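PDB 2ECE: selenium-binding protein from Sulfolobus tokodaii, which is of unknown function but is a beta-propeller protein that may bind selenium. Local coordinates for residues A[32-36]-A[37-41]; A[114-117]-A[118-121]. All blocks are in the same frame, centred on the assembly; numbering follows the deposited sequence.

Contact 1 of 2, residues A[32-36]-A[37-41]; sequences CLYTG and TGINR
Thr-37 grips the carbonyl O of Tyr-34 twice. Thr-37 N closes the turn over Thr-35 and Gly-36 at 3.0 Å from Tyr-34 O. Thr-37 OG1 reaches the same Tyr-34 O at a short 2.5 Å, tilted 17° from the carbonyl plane. The hydroxyl stands between its own backbone N and carbonyl carbon, which lets it serve both ways: it donates to Tyr-34 O and accepts from Ile-39 N, the latter bond making an ST turn. Gly-36 and Gly-38 have backbone angles at which a side chain would press on the preceding carbonyl, so glycine suits both places. The loop joins antiparallel strands 27-33 and 44-49 of one propeller blade, the sheet in which the C-terminal strand 443-449 pairs with 27-33 and closes the ring. Ile-39 then brings CG2 to 3.9 Å from Tyr-34 CD1, the methyl on its branched CB meeting the ring obliquely. From Arg-41, the long aliphatic chain comes over one ring face: Arg-41 CD is 4.2 Å from the centroid of the Tyr-34 ring and 24° off its normal, a CH-pi contact. Extended from CG to NE, that chain carries the guanidinium past the phenol, its plane turned steeply against the ring, and Arg-41 NH1 makes a weak hydrogen bond of 3.1 Å to Tyr-34 OH.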
loop_
_atom_site.group_PDB
_atom_site.type_symbol
_atom_site.label_atom_id
_atom_site.label_comp_id
_atom_site.label_asym_id
_atom_site.label_seq_id
_atom_site.Cartn_x
_atom_site.Cartn_y
_atom_site.Cartn_z
ATOM N N CYS A 32 2.515 11.825 4.634
ATOM C CA CYS A 32 3.704 12.556 4.184
ATOM C C CYS A 32 4.841 12.469 5.197
ATOM O O CYS A 32 4.603 12.401 6.397
ATOM C CB CYS A 32 3.351 14.022 3.932
ATOM S SG CYS A 32 2.202 14.242 2.555
ATOM N N LEU A 33 6.080 12.501 4.715
ATOM C CA LEU A 33 7.217 12.382 5.611
ATOM C C LEU A 33 8.426 13.258 5.279
ATOM O O LEU A 33 8.662 13.614 4.125
ATOM C CB LEU A 33 7.676 10.923 5.654
ATOM C CG LEU A 33 8.066 10.336 4.285
ATOM C CD1 LEU A 33 9.092 9.236 4.474
ATOM C CD2 LEU A 33 6.824 9.806 3.573
ATOM N N TYR A 34 9.182 13.595 6.319
ATOM C CA TYR A 34 10.413 14.365 6.186
ATOM C C TYR A 34 11.544 13.403 6.551
ATOM O O TYR A 34 12.728 13.722 6.410
ATOM C CB TYR A 34 10.406 15.568 7.133
ATOM C CG TYR A 34 9.656 16.765 6.585
ATOM C CD1 TYR A 34 10.115 17.438 5.450
ATOM C CD2 TYR A 34 8.489 17.224 7.193
ATOM C CE1 TYR A 34 9.425 18.538 4.935
ATOM C CE2 TYR A 34 7.794 18.322 6.685
ATOM C CZ TYR A 34 8.268 18.971 5.561
ATOM O OH TYR A 34 7.596 20.058 5.063
ATOM N N THR A 35 11.161 12.218 7.021
ATOM C CA THR A 35 12.122 11.190 7.394
ATOM C C THR A 35 12.932 10.822 6.152
ATOM O O THR A 35 12.368 10.442 5.125
ATOM C CB THR A 35 11.412 9.920 7.922
ATOM O OG1 THR A 35 10.577 10.257 9.035
ATOM C CG2 THR A 35 12.429 8.897 8.376
ATOM N N GLY A 36 14.252 10.958 6.238
ATOM C CA GLY A 36 15.100 10.629 5.104
ATOM C C GLY A 36 15.444 11.812 4.208
ATOM O O GLY A 36 16.250 11.684 3.280
ATOM N N THR A 37 14.846 12.967 4.483
ATOM C CA THR A 37 15.100 14.159 3.681
ATOM C C THR A 37 16.192 15.025 4.284
ATOM O O THR A 37 16.699 15.937 3.633
ATOM C CB THR A 37 13.856 15.037 3.576
ATOM O OG1 THR A 37 13.537 15.545 4.878
ATOM C CG2 THR A 37 12.679 14.232 3.013
ATOM N N GLY A 38 16.539 14.750 5.534
ATOM C CA GLY A 38 17.560 15.539 6.193
ATOM C C GLY A 38 16.946 16.740 6.880
ATOM O O GLY A 38 17.643 17.520 7.527
ATOM N N ILE A 39 15.634 16.893 6.738
ATOM C CA ILE A 39 14.925 18.003 7.358
ATOM C C ILE A 39 14.374 17.579 8.710
ATOM O O ILE A 39 13.630 16.603 8.813
ATOM C CB ILE A 39 13.790 18.490 6.448
ATOM C CG1 ILE A 39 14.399 19.116 5.193
ATOM C CG2 ILE A 39 12.912 19.493 7.184
ATOM C CD1 ILE A 39 13.450 19.233 4.048
ATOM N N ASN A 40 14.747 18.323 9.746
ATOM C CA ASN A 40 14.324 18.021 11.107
ATOM C C ASN A 40 12.917 18.516 11.433
ATOM O O ASN A 40 12.743 19.466 12.196
ATOM C CB ASN A 40 15.342 18.602 12.100
ATOM C CG ASN A 40 15.233 17.982 13.481
ATOM O OD1 ASN A 40 15.092 16.765 13.619
ATOM N ND2 ASN A 40 15.318 18.814 14.514
ATOM N N ARG A 41 11.919 17.861 10.838
ATOM C CA ARG A 41 10.504 18.178 11.049
ATOM C C ARG A 41 9.712 16.879 11.107
ATOM O O ARG A 41 10.066 15.898 10.463
ATOM C CB ARG A 41 9.934 19.011 9.902
ATOM C CG ARG A 41 10.330 20.463 9.873
ATOM C CD ARG A 41 9.597 21.138 8.723
ATOM N NE ARG A 41 10.299 22.319 8.228
ATOM C CZ ARG A 41 10.018 22.918 7.075
ATOM N NH1 ARG A 41 9.051 22.445 6.300
ATOM N NH2 ARG A 41 10.707 23.986 6.691
HETATM O O HOH W 1 10.175 13.235 10.520
#

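Contact 2 of 2, residues A[114-117]-A[118-121]; sequences KPNP and REPK
Asn-116 offers its carbonyl O to the backbone N of Glu-119, and this 2.9 Å hydrogen bond from Glu-119 N to Asn-116 O closes a type I beta turn. Asparagine is a common residue at the first position of such a turn, where its short polar side chain can lie close to the backbone N-H groups that follow. With CG opposite the backbone N (chi1 -172°), the Asn-116 side chain folds over the turn it opens, and Asn-116 CG lies 3.9 Å from Arg-118 N. A leucine here would probably put an apolar branch beside Arg-118 N and take away the polar amide that now lies there. Pro-117 follows at the second position of the turn, where the phi of about -60° imposed by its ring is the value needed and no backbone N-H is called for. Pro-117 O is 3.5 Å from Pro-120 CG, and it also accepts a hydrogen bond from Tyr-29 OH, which ties the middle of the turn to strand 27-33. Arg-118, at the third position, leads its bent chain away from the turn to a salt bridge with Asp-49 and a hydrogen bond to Thr-56, while Pro-120 packs on His-62 and Val-64. A type I turn in a proline-rich loop thus forms part of the connection between strands 108-112 and 121-126, the third and fourth strands of a four-stranded antiparallel propeller blade, and rests on the sheet of the neighbouring blade.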
loop_
_atom_site.group_PDB
_atom_site.type_symbol
_atom_site.label_atom_id
_atom_site.label_comp_id
_atom_site.label_asym_id
_atom_site.label_seq_id
_atom_site.Cartn_x
_atom_site.Cartn_y
_atom_site.Cartn_z
ATOM N N LYS A 114 -13.885 13.567 12.530
ATOM C CA LYS A 114 -15.165 14.201 12.830
ATOM C C LYS A 114 -14.989 15.216 13.961
ATOM O O LYS A 114 -14.124 15.051 14.823
ATOM C CB LYS A 114 -16.212 13.145 13.227
ATOM C CG LYS A 114 -16.584 12.193 12.089
ATOM C CD LYS A 114 -17.701 11.238 12.481
ATOM C CE LYS A 114 -17.949 10.187 11.392
ATOM N NZ LYS A 114 -18.332 10.788 10.081
ATOM N N PRO A 115 -15.827 16.268 13.986
ATOM C CA PRO A 115 -16.918 16.549 13.050
ATOM C C PRO A 115 -16.516 17.251 11.748
ATOM O O PRO A 115 -17.354 17.421 10.861
ATOM C CB PRO A 115 -17.854 17.407 13.886
ATOM C CG PRO A 115 -16.888 18.251 14.642
ATOM C CD PRO A 115 -15.855 17.232 15.103
ATOM N N ASN A 116 -15.255 17.666 11.637
ATOM C CA ASN A 116 -14.786 18.350 10.433
ATOM C C ASN A 116 -13.724 17.527 9.703
ATOM O O ASN A 116 -12.554 17.522 10.093
ATOM C CB ASN A 116 -14.210 19.719 10.795
ATOM C CG ASN A 116 -13.887 20.553 9.567
ATOM O OD1 ASN A 116 -13.379 21.672 9.680
ATOM N ND2 ASN A 116 -14.188 20.016 8.384
ATOM N N PRO A 117 -14.115 16.844 8.616
ATOM C CA PRO A 117 -13.218 16.004 7.815
ATOM C C PRO A 117 -12.041 16.773 7.226
ATOM O O PRO A 117 -10.990 16.193 6.947
ATOM C CB PRO A 117 -14.136 15.451 6.716
ATOM C CG PRO A 117 -15.514 15.582 7.295
ATOM C CD PRO A 117 -15.448 16.907 7.997
ATOM N N ARG A 118 -12.230 18.075 7.025
ATOM C CA ARG A 118 -11.182 18.926 6.465
ATOM C C ARG A 118 -10.115 19.276 7.497
ATOM O O ARG A 118 -9.042 19.773 7.142
ATOM C CB ARG A 118 -11.788 20.213 5.891
ATOM C CG ARG A 118 -12.677 19.990 4.682
ATOM C CD ARG A 118 -13.401 21.275 4.276
ATOM N NE ARG A 118 -12.512 22.265 3.671
ATOM C CZ ARG A 118 -12.128 22.257 2.398
ATOM N NH1 ARG A 118 -12.549 21.308 1.576
ATOM N NH2 ARG A 118 -11.326 23.210 1.942
ATOM N N GLU A 119 -10.403 19.025 8.770
ATOM C CA GLU A 119 -9.438 19.318 9.824
ATOM C C GLU A 119 -9.421 18.218 10.872
ATOM O O GLU A 119 -9.942 18.390 11.976
ATOM C CB GLU A 119 -9.749 20.656 10.505
ATOM C CG GLU A 119 -8.611 21.126 11.401
ATOM C CD GLU A 119 -8.803 22.534 11.932
ATOM O OE1 GLU A 119 -9.537 23.323 11.296
ATOM O OE2 GLU A 119 -8.201 22.857 12.979
ATOM N N PRO A 120 -8.818 17.067 10.536
ATOM C CA PRO A 120 -8.740 15.933 11.464
ATOM C C PRO A 120 -7.837 16.310 12.633
ATOM O O PRO A 120 -6.967 17.165 12.486
ATOM C CB PRO A 120 -8.121 14.823 10.608
ATOM C CG PRO A 120 -8.388 15.272 9.176
ATOM C CD PRO A 120 -8.166 16.744 9.257
ATOM N N LYS A 121 -8.043 15.676 13.784
ATOM C CA LYS A 121 -7.225 15.958 14.961
ATOM C C LYS A 121 -6.756 14.672 15.630
ATOM O O LYS A 121 -7.511 13.709 15.725
ATOM C CB LYS A 121 -8.020 16.788 15.977
ATOM C CG LYS A 121 -8.278 18.238 15.566
ATOM C CD LYS A 121 -9.146 18.946 16.600
ATOM C CE LYS A 121 -9.346 20.424 16.283
ATOM N NZ LYS A 121 -8.102 21.230 16.451
#

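How the contacts relate
Both contacts are connections between consecutive antiparallel strands, in two different blades of the propeller. Their centres lie 25 Å apart and their nearest atoms about 12 Å, so they do not touch. Strand 27-33 relates them: Pro-117 and Arg-118 pack against Leu-27 and Pro-120 against Tyr-29 in its early part, whereas its last two residues begin the segment 32-36. Contact 1 belongs to the blade closed by strand 443-449, though Gly-36 O also bonds to Asn-407 outside that sheet, and contact 2 belongs to the next blade but leans on that one. Contact 1 is partly buried, contact 2 a surface turn. No binding or catalytic site is established at either.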